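Local structure of response regulator (Caulobacter vibrioides, 3N0R) at residues 83-88 with 107-112; 196-201 with 226-231; 209-214 with 220-225. The protein serves as a stress-response regulator, probably an anti-anti-sigma factor that couples a sigma-like domain to a two-component receiver domain. The protein carries 1 engineered substitution. One frame throughout, in Å; residues are numbered along the deposited sequence.

In the fold
Contact 1 stands apart, about 33 Å centre to centre from contact 3 and on the opposite side of the chain's centre. It lies in the all-helical sigma-like part, where the end of helix 72-84 meets helix 104-112. Contacts 2 and 3 share the receiver domain, their centres only about 9 Å apart, and contact 3 is nested in the loop that contact 2 closes. They touch through apolar side chains. Contacts 1 and 3 are buried, while contact 2 is only partly buried. Contact 2 is wholly apolar; contact 1 sets a leucine methyl against a carbonyl oxygen and a second leucine, whereas contact 3 adds a water-bridged polar network on the backbone of the predicted phosphorylation site.

Contact 1: 83-88 with 107-112; sequences IWLSSG and QRLMRI
The indole of W84, the residue whose carbonyl oxygen meets L109, carries CG2 of I83 on one face, 3.5 Å above the plane and displaced toward the rim. Y51 stacks with the same ring, and F80 leans against it, the rings tilted some 45°. At the indole edge, NE1 is hydrogen-bonded to the carbonyl oxygen of Y51, so the ring is tied into helix 45-60.

Across the contact the work falls to L109. Its CG stands beside the backbone N and anti to the carbonyl carbon (chi1 -71°), and its CD1 branch comes to 3.5 Å from O of W84. The same methyl packs against CD2 of L85 at 4.2 Å, the two leucine side chains crossing at about a right angle. L85 is where the chain leaves the helical path after helix 72-84, so helix 104-112 packs beside the exit of that helix. L41 and T42 of helix 31-42 touch L85 and L109 respectively, and Y51 also reaches L109, placing the contact in the helical bundle of the sigma-like region. The link rests on van der Waals contact of one L109 methyl with a backbone carbonyl and a second leucine, with no polar pairing between the two segments; the polar anchoring of W84 comes from Y51.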
loop_
_atom_site.group_PDB
_atom_site.type_symbol
_atom_site.label_atom_id
_atom_site.label_comp_id
_atom_site.label_asym_id
_atom_site.label_seq_id
_atom_site.Cartn_x
_atom_site.Cartn_y
_atom_site.Cartn_z
ATOM N N ILE A 83 -10.655 6.206 -14.227
ATOM C CA ILE A 83 -9.545 6.401 -15.147
ATOM C C ILE A 83 -8.738 5.119 -15.348
ATOM O O ILE A 83 -8.446 4.756 -16.485
ATOM C CB ILE A 83 -8.613 7.544 -14.688
ATOM C CG1 ILE A 83 -9.369 8.879 -14.709
ATOM C CG2 ILE A 83 -7.377 7.617 -15.566
ATOM C CD1 ILE A 83 -8.636 10.027 -14.016
ATOM N N TRP A 84 -8.403 4.433 -14.251
ATOM C CA TRP A 84 -7.387 3.382 -14.295
ATOM C C TRP A 84 -7.881 1.947 -14.166
ATOM O O TRP A 84 -7.196 1.034 -14.628
ATOM C CB TRP A 84 -6.305 3.635 -13.228
ATOM C CG TRP A 84 -5.549 4.906 -13.448
ATOM C CD1 TRP A 84 -5.642 6.063 -12.722
ATOM C CD2 TRP A 84 -4.600 5.155 -14.487
ATOM N NE1 TRP A 84 -4.809 7.017 -13.259
ATOM C CE2 TRP A 84 -4.159 6.483 -14.345
ATOM C CE3 TRP A 84 -4.087 4.379 -15.531
ATOM C CZ2 TRP A 84 -3.217 7.053 -15.207
ATOM C CZ3 TRP A 84 -3.159 4.946 -16.391
ATOM C CH2 TRP A 84 -2.734 6.269 -16.225
ATOM N N LEU A 85 -9.038 1.747 -13.536
ATOM C CA LEU A 85 -9.392 0.414 -13.046
ATOM C C LEU A 85 -10.785 -0.040 -13.476
ATOM O O LEU A 85 -11.400 -0.893 -12.825
ATOM C CB LEU A 85 -9.267 0.364 -11.516
ATOM C CG LEU A 85 -7.855 0.575 -10.974
ATOM C CD1 LEU A 85 -7.889 0.775 -9.460
ATOM C CD2 LEU A 85 -6.955 -0.604 -11.350
ATOM N N SER A 86 -11.282 0.483 -14.586
ATOM C CA SER A 86 -12.634 0.140 -15.012
ATOM C C SER A 86 -12.686 -0.743 -16.250
ATOM O O SER A 86 -13.765 -1.003 -16.772
ATOM C CB SER A 86 -13.460 1.412 -15.195
ATOM O OG SER A 86 -13.657 2.037 -13.939
ATOM N N SER A 87 -11.535 -1.218 -16.720
ATOM C CA SER A 87 -11.531 -2.087 -17.890
ATOM C C SER A 87 -12.405 -3.312 -17.654
ATOM O O SER A 87 -12.320 -3.950 -16.605
ATOM C CB SER A 87 -10.108 -2.496 -18.258
ATOM O OG SER A 87 -9.392 -1.362 -18.701
ATOM N N GLY A 88 -13.241 -3.639 -18.636
ATOM C CA GLY A 88 -14.173 -4.743 -18.494
ATOM C C GLY A 88 -15.507 -4.306 -17.913
ATOM O O GLY A 88 -16.379 -5.135 -17.639
ATOM N N GLN A 107 -4.183 -4.580 -19.216
ATOM C CA GLN A 107 -3.890 -6.003 -19.179
ATOM C C GLN A 107 -3.039 -6.365 -17.962
ATOM O O GLN A 107 -3.286 -7.375 -17.290
ATOM C CB GLN A 107 -3.190 -6.424 -20.469
ATOM C CG GLN A 107 -4.031 -6.204 -21.716
ATOM C CD GLN A 107 -3.319 -6.644 -22.972
ATOM O OE1 GLN A 107 -2.894 -7.793 -23.090
ATOM N NE2 GLN A 107 -3.179 -5.729 -23.923
ATOM N N ARG A 108 -2.036 -5.540 -17.670
ATOM C CA ARG A 108 -1.219 -5.782 -16.483
ATOM C C ARG A 108 -2.045 -5.639 -15.213
ATOM O O ARG A 108 -1.958 -6.474 -14.310
ATOM C CB ARG A 108 -0.006 -4.853 -16.410
ATOM C CG ARG A 108 0.671 -4.911 -15.034
ATOM C CD ARG A 108 2.174 -4.662 -15.070
ATOM N NE ARG A 108 2.775 -4.785 -13.738
ATOM C CZ ARG A 108 3.395 -5.871 -13.282
ATOM N NH1 ARG A 108 3.514 -6.948 -14.049
ATOM N NH2 ARG A 108 3.908 -5.882 -12.053
ATOM N N LEU A 109 -2.843 -4.577 -15.141
ATOM C CA LEU A 109 -3.648 -4.345 -13.947
ATOM C C LEU A 109 -4.671 -5.448 -13.706
ATOM O O LEU A 109 -4.976 -5.776 -12.563
ATOM C CB LEU A 109 -4.317 -2.973 -13.999
ATOM C CG LEU A 109 -3.367 -1.788 -13.814
ATOM C CD1 LEU A 109 -4.016 -0.489 -14.286
ATOM C CD2 LEU A 109 -2.896 -1.652 -12.365
HETATM N N MSE A 110 -5.205 -6.030 -14.769
HETATM C CA MSE A 110 -6.176 -7.107 -14.587
HETATM C C MSE A 110 -5.534 -8.314 -13.896
HETATM O O MSE A 110 -6.192 -9.040 -13.149
HETATM C CB MSE A 110 -6.834 -7.478 -15.917
HETATM C CG MSE A 110 -7.822 -6.414 -16.411
HETATM SE SE MSE A 110 -8.365 -6.719 -18.243
HETATM C CE MSE A 110 -7.670 -8.526 -18.306
ATOM N N ARG A 111 -4.238 -8.500 -14.126
ATOM C CA ARG A 111 -3.507 -9.618 -13.546
ATOM C C ARG A 111 -3.040 -9.332 -12.121
ATOM O O ARG A 111 -3.201 -10.168 -11.230
ATOM C CB ARG A 111 -2.304 -9.967 -14.418
ATOM N N ILE A 112 -2.455 -8.156 -11.895
ATOM C CA ILE A 112 -1.872 -7.863 -10.585
ATOM C C ILE A 112 -2.828 -7.176 -9.625
ATOM O O ILE A 112 -2.626 -7.238 -8.411
ATOM C CB ILE A 112 -0.582 -7.011 -10.692
ATOM C CG1 ILE A 112 -0.899 -5.589 -11.174
ATOM C CG2 ILE A 112 0.445 -7.703 -11.578
ATOM C CD1 ILE A 112 0.289 -4.641 -11.146
#

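Contact 2: 196-201 with 226-231; sequences EALEAV and KDILGR
I228 turns two branches toward L198 and V201: with chi1 at -64°, CG1 lies beside the backbone N and carries CD1 out toward the first, while CG2, anti to the N, is offered to the second. L198 answers with CG anti to its own backbone nitrogen (chi1 -178°), which brings CD1 to 3.8 Å from CD1 of I228. There the two side chains cross at about a right angle, end methyl against end methyl. V201 is arranged differently. It and I228 lie alongside, running opposite ways, with CG1 of V201 resting 3.8 Å from CG2 of I228, and these are the closest residues by backbone as well, their CA atoms 8.3 Å apart. The other valine branch, CG2, makes a looser approach to CD2 of L229 at 4.5 Å.

The domain is the alpha/beta receiver fold, with its five-stranded parallel sheet in the order 2-1-3-4-5. Helix 194-203 belongs to the crossover from strand 186-191 to strand 208-212, and helix 226-231 to the next one, from strand 208-212 to strand 236-240; the contact thus joins two successive crossovers. The short segments run roughly the same way, at 34° to each other. Their axes come no nearer than 11.1 Å, and V225, just ahead of the second helix, packs on both L198 and V201. Beneath, V201 also touches L164 of strand 162-166. A glycerol, probably carried over from crystallisation, lies about 5 Å from the side chain of L198.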
loop_
_atom_site.group_PDB
_atom_site.type_symbol
_atom_site.label_atom_id
_atom_site.label_comp_id
_atom_site.label_asym_id
_atom_site.label_seq_id
_atom_site.Cartn_x
_atom_site.Cartn_y
_atom_site.Cartn_z
ATOM N N GLU A 196 22.997 -4.057 14.277
ATOM C CA GLU A 196 22.275 -5.267 14.660
ATOM C C GLU A 196 21.544 -5.861 13.465
ATOM O O GLU A 196 21.488 -7.082 13.311
ATOM C CB GLU A 196 21.314 -4.996 15.823
ATOM C CG GLU A 196 22.062 -4.632 17.103
ATOM C CD GLU A 196 21.155 -4.362 18.281
ATOM O OE1 GLU A 196 19.920 -4.476 18.139
ATOM O OE2 GLU A 196 21.689 -4.029 19.356
ATOM N N ALA A 197 21.001 -5.002 12.607
ATOM C CA ALA A 197 20.323 -5.481 11.403
ATOM C C ALA A 197 21.306 -6.188 10.476
ATOM O O ALA A 197 21.003 -7.235 9.914
ATOM C CB ALA A 197 19.630 -4.337 10.674
ATOM N N LEU A 198 22.496 -5.623 10.316
ATOM C CA LEU A 198 23.496 -6.274 9.482
ATOM C C LEU A 198 23.948 -7.616 10.062
ATOM O O LEU A 198 24.121 -8.590 9.335
ATOM C CB LEU A 198 24.678 -5.348 9.265
ATOM C CG LEU A 198 25.767 -5.912 8.360
ATOM C CD1 LEU A 198 25.232 -6.376 7.003
ATOM C CD2 LEU A 198 26.852 -4.864 8.180
ATOM N N GLU A 199 24.114 -7.676 11.378
ATOM C CA GLU A 199 24.429 -8.940 12.026
ATOM C C GLU A 199 23.349 -9.989 11.745
ATOM O O GLU A 199 23.651 -11.140 11.415
ATOM C CB GLU A 199 24.573 -8.723 13.525
ATOM C CG GLU A 199 25.099 -9.920 14.271
ATOM C CD GLU A 199 25.445 -9.590 15.710
ATOM O OE1 GLU A 199 24.942 -8.562 16.224
ATOM O OE2 GLU A 199 26.225 -10.347 16.325
ATOM N N ALA A 200 22.090 -9.584 11.870
ATOM C CA ALA A 200 20.983 -10.503 11.607
ATOM C C ALA A 200 20.987 -11.031 10.172
ATOM O O ALA A 200 20.835 -12.235 9.939
ATOM C CB ALA A 200 19.656 -9.840 11.922
ATOM N N VAL A 201 21.145 -10.130 9.207
ATOM C CA VAL A 201 21.103 -10.525 7.801
ATOM C C VAL A 201 22.313 -11.390 7.437
ATOM O O VAL A 201 22.207 -12.294 6.624
ATOM C CB VAL A 201 20.994 -9.300 6.864
ATOM C CG1 VAL A 201 21.152 -9.725 5.424
ATOM C CG2 VAL A 201 19.650 -8.603 7.055
ATOM N N LYS A 226 20.513 -2.565 2.922
ATOM C CA LYS A 226 19.768 -2.240 1.709
ATOM C C LYS A 226 20.335 -2.934 0.471
ATOM O O LYS A 226 19.583 -3.465 -0.344
ATOM C CB LYS A 226 19.734 -0.723 1.510
ATOM C CG LYS A 226 18.988 -0.253 0.274
ATOM C CD LYS A 226 18.934 1.269 0.234
ATOM C CE LYS A 226 20.319 1.877 0.402
ATOM N NZ LYS A 226 20.273 3.367 0.454
ATOM N N ASP A 227 21.659 -2.945 0.340
ATOM C CA ASP A 227 22.299 -3.534 -0.835
ATOM C C ASP A 227 22.116 -5.051 -0.899
ATOM O O ASP A 227 21.745 -5.599 -1.943
ATOM C CB ASP A 227 23.789 -3.180 -0.883
ATOM C CG ASP A 227 24.033 -1.703 -1.137
ATOM O OD1 ASP A 227 23.075 -0.990 -1.510
ATOM O OD2 ASP A 227 25.191 -1.257 -0.977
ATOM N N ILE A 228 22.379 -5.718 0.223
ATOM C CA ILE A 228 22.234 -7.167 0.330
ATOM C C ILE A 228 20.798 -7.586 0.038
ATOM O O ILE A 228 20.556 -8.528 -0.715
ATOM C CB ILE A 228 22.632 -7.676 1.737
ATOM C CG1 ILE A 228 24.115 -7.418 2.012
ATOM C CG2 ILE A 228 22.327 -9.162 1.880
ATOM C CD1 ILE A 228 24.483 -7.539 3.478
ATOM N N LEU A 229 19.843 -6.879 0.638
ATOM C CA LEU A 229 18.436 -7.193 0.436
ATOM C C LEU A 229 18.042 -6.976 -1.017
ATOM O O LEU A 229 17.260 -7.744 -1.576
ATOM C CB LEU A 229 17.567 -6.333 1.349
ATOM C CG LEU A 229 17.775 -6.552 2.849
ATOM C CD1 LEU A 229 16.956 -5.549 3.640
ATOM C CD2 LEU A 229 17.412 -7.975 3.243
ATOM N N GLY A 230 18.591 -5.929 -1.624
ATOM C CA GLY A 230 18.269 -5.589 -2.999
ATOM C C GLY A 230 18.680 -6.666 -3.982
ATOM O O GLY A 230 17.968 -6.952 -4.944
ATOM N N ARG A 231 19.832 -7.276 -3.737
ATOM C CA ARG A 231 20.345 -8.304 -4.633
ATOM C C ARG A 231 19.534 -9.599 -4.540
ATOM O O ARG A 231 19.532 -10.411 -5.464
ATOM C CB ARG A 231 21.829 -8.546 -4.360
ATOM C CG ARG A 231 22.685 -7.312 -4.619
ATOM C CD ARG A 231 24.172 -7.632 -4.616
ATOM N NE ARG A 231 24.743 -7.646 -3.272
ATOM C CZ ARG A 231 24.849 -8.733 -2.515
ATOM N NH1 ARG A 231 24.417 -9.904 -2.965
ATOM N NH2 ARG A 231 25.387 -8.650 -1.305
#

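Contact 3: 209-214 with 220-225; sequences VLADIQ and SGIDAV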
loop_
_atom_site.group_PDB
_atom_site.type_symbol
_atom_site.label_atom_id
_atom_site.label_comp_id
_atom_site.label_asym_id
_atom_site.label_seq_id
_atom_site.Cartn_x
_atom_site.Cartn_y
_atom_site.Cartn_z
ATOM N N VAL A 209 11.420 -7.582 5.227
ATOM C CA VAL A 209 11.934 -6.707 6.272
ATOM C C VAL A 209 10.934 -5.590 6.531
ATOM O O VAL A 209 10.391 -5.009 5.588
ATOM C CB VAL A 209 13.288 -6.081 5.854
ATOM C CG1 VAL A 209 13.805 -5.151 6.935
ATOM C CG2 VAL A 209 14.305 -7.178 5.558
ATOM N N LEU A 210 10.676 -5.326 7.809
ATOM C CA LEU A 210 9.923 -4.143 8.213
ATOM C C LEU A 210 10.891 -3.244 8.956
ATOM O O LEU A 210 11.470 -3.646 9.957
ATOM C CB LEU A 210 8.754 -4.511 9.129
ATOM C CG LEU A 210 7.605 -5.318 8.515
ATOM C CD1 LEU A 210 6.246 -4.724 8.861
ATOM C CD2 LEU A 210 7.761 -5.503 7.015
ATOM N N ALA A 211 11.097 -2.035 8.444
ATOM C CA ALA A 211 12.166 -1.164 8.936
ATOM C C ALA A 211 11.668 0.239 9.230
ATOM O O ALA A 211 11.023 0.883 8.387
ATOM C CB ALA A 211 13.284 -1.085 7.914
ATOM N N ASP A 212 12.010 0.737 10.411
ATOM C CA ASP A 212 11.697 2.110 10.742
ATOM C C ASP A 212 12.517 3.059 9.875
ATOM O O ASP A 212 13.704 2.824 9.616
ATOM C CB ASP A 212 11.925 2.388 12.229
ATOM C CG ASP A 212 11.080 3.554 12.726
ATOM O OD1 ASP A 212 11.343 4.697 12.298
ATOM O OD2 ASP A 212 10.141 3.330 13.526
ATOM N N ILE A 213 11.870 4.135 9.434
ATOM C CA ILE A 213 12.512 5.137 8.596
ATOM C C ILE A 213 13.575 5.922 9.371
ATOM O O ILE A 213 14.495 6.485 8.784
ATOM C CB ILE A 213 11.460 6.114 8.015
ATOM C CG1 ILE A 213 11.999 6.826 6.771
ATOM C CG2 ILE A 213 10.994 7.104 9.077
ATOM C CD1 ILE A 213 12.198 5.908 5.590
ATOM N N GLN A 214 13.440 5.963 10.693
ATOM C CA GLN A 214 14.346 6.770 11.497
ATOM C C GLN A 214 14.533 6.193 12.884
ATOM O O GLN A 214 13.619 6.223 13.707
ATOM C CB GLN A 214 13.819 8.200 11.607
ATOM C CG GLN A 214 14.842 9.205 12.100
ATOM C CD GLN A 214 14.414 10.625 11.817
ATOM O OE1 GLN A 214 13.274 11.007 12.089
ATOM N NE2 GLN A 214 15.317 11.411 11.246
ATOM N N SER A 220 18.489 5.810 9.000
ATOM C CA SER A 220 17.506 4.898 8.439
ATOM C C SER A 220 17.926 3.470 8.769
ATOM O O SER A 220 19.045 3.061 8.461
ATOM C CB SER A 220 17.431 5.089 6.921
ATOM O OG SER A 220 16.385 4.320 6.349
ATOM N N GLY A 221 17.030 2.718 9.399
ATOM C CA GLY A 221 17.341 1.378 9.865
ATOM C C GLY A 221 17.816 0.430 8.780
ATOM O O GLY A 221 18.571 -0.498 9.051
ATOM N N ILE A 222 17.385 0.673 7.548
ATOM C CA ILE A 222 17.660 -0.241 6.448
ATOM C C ILE A 222 19.049 -0.049 5.832
ATOM O O ILE A 222 19.521 -0.903 5.078
ATOM C CB ILE A 222 16.588 -0.079 5.340
ATOM C CG1 ILE A 222 16.460 -1.353 4.497
ATOM C CG2 ILE A 222 16.871 1.157 4.484
ATOM C CD1 ILE A 222 15.870 -2.529 5.249
ATOM N N ASP A 223 19.714 1.054 6.167
ATOM C CA ASP A 223 20.880 1.495 5.393
ATOM C C ASP A 223 21.998 0.470 5.204
ATOM O O ASP A 223 22.573 0.377 4.118
ATOM C CB ASP A 223 21.461 2.800 5.953
ATOM C CG ASP A 223 20.724 4.028 5.451
ATOM O OD1 ASP A 223 19.881 3.881 4.540
ATOM O OD2 ASP A 223 21.003 5.139 5.952
ATOM N N ALA A 224 22.330 -0.279 6.250
ATOM C CA ALA A 224 23.465 -1.195 6.171
ATOM C C ALA A 224 23.107 -2.530 5.532
ATOM O O ALA A 224 23.991 -3.344 5.265
ATOM C CB ALA A 224 24.086 -1.406 7.549
ATOM N N VAL A 225 21.820 -2.757 5.280
ATOM C CA VAL A 225 21.406 -4.014 4.666
ATOM C C VAL A 225 20.712 -3.820 3.311
ATOM O O VAL A 225 20.386 -4.791 2.625
ATOM C CB VAL A 225 20.512 -4.854 5.616
ATOM C CG1 VAL A 225 21.308 -5.289 6.843
ATOM C CG2 VAL A 225 19.250 -4.087 6.011
HETATM O O HOH W 1 14.922 2.290 7.115
#
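The carbonyl oxygen of D212 accepts from a water lodged against S220-V225 and, weakly, from the amide N of G221. The water gives a hydrogen bond of 2.8 Å to D212 O; the weak one from G221 N measures 3.3 Å to the same oxygen, with an angle of 151° at the hydrogen. That water is itself held by the returning chain: it is hydrogen-bonded to OG of S220 at 2.6 Å and accepts from N of I222 at 3.0 Å. Nearby, CA of S220 makes a CH...O contact with O of I213, at 3.4 Å.

D212 is the predicted site of aspartyl phosphorylation, unmodified here. Its OD1 accepts from the backbone N of Q214 at 2.9 Å, nearly straight at 168°, through the lone pair turned away from OD2; this is an Asx turn, and it braces the carboxylate against the loop leaving the strand. OD2 forms a salt bridge with K260 and lies close to E167, a grouping of acids and lysine consistent with the phosphoacceptor pocket of receiver domains.

Below this polar layer the contact is apolar. In I222, CG1 is roughly anti to the backbone N (chi1 -156°), and the turn about the next bond brings CD1 to the strand, where it touches CG1 of V209 at 3.7 Å and CB of A211 at 4.0 Å. I222 continues onto I166 of strand 162-166 and V236 of strand 236-240, the strands flanking 208-212 in the sheet, while L229 of helix 226-231 packs on both I222 and V209.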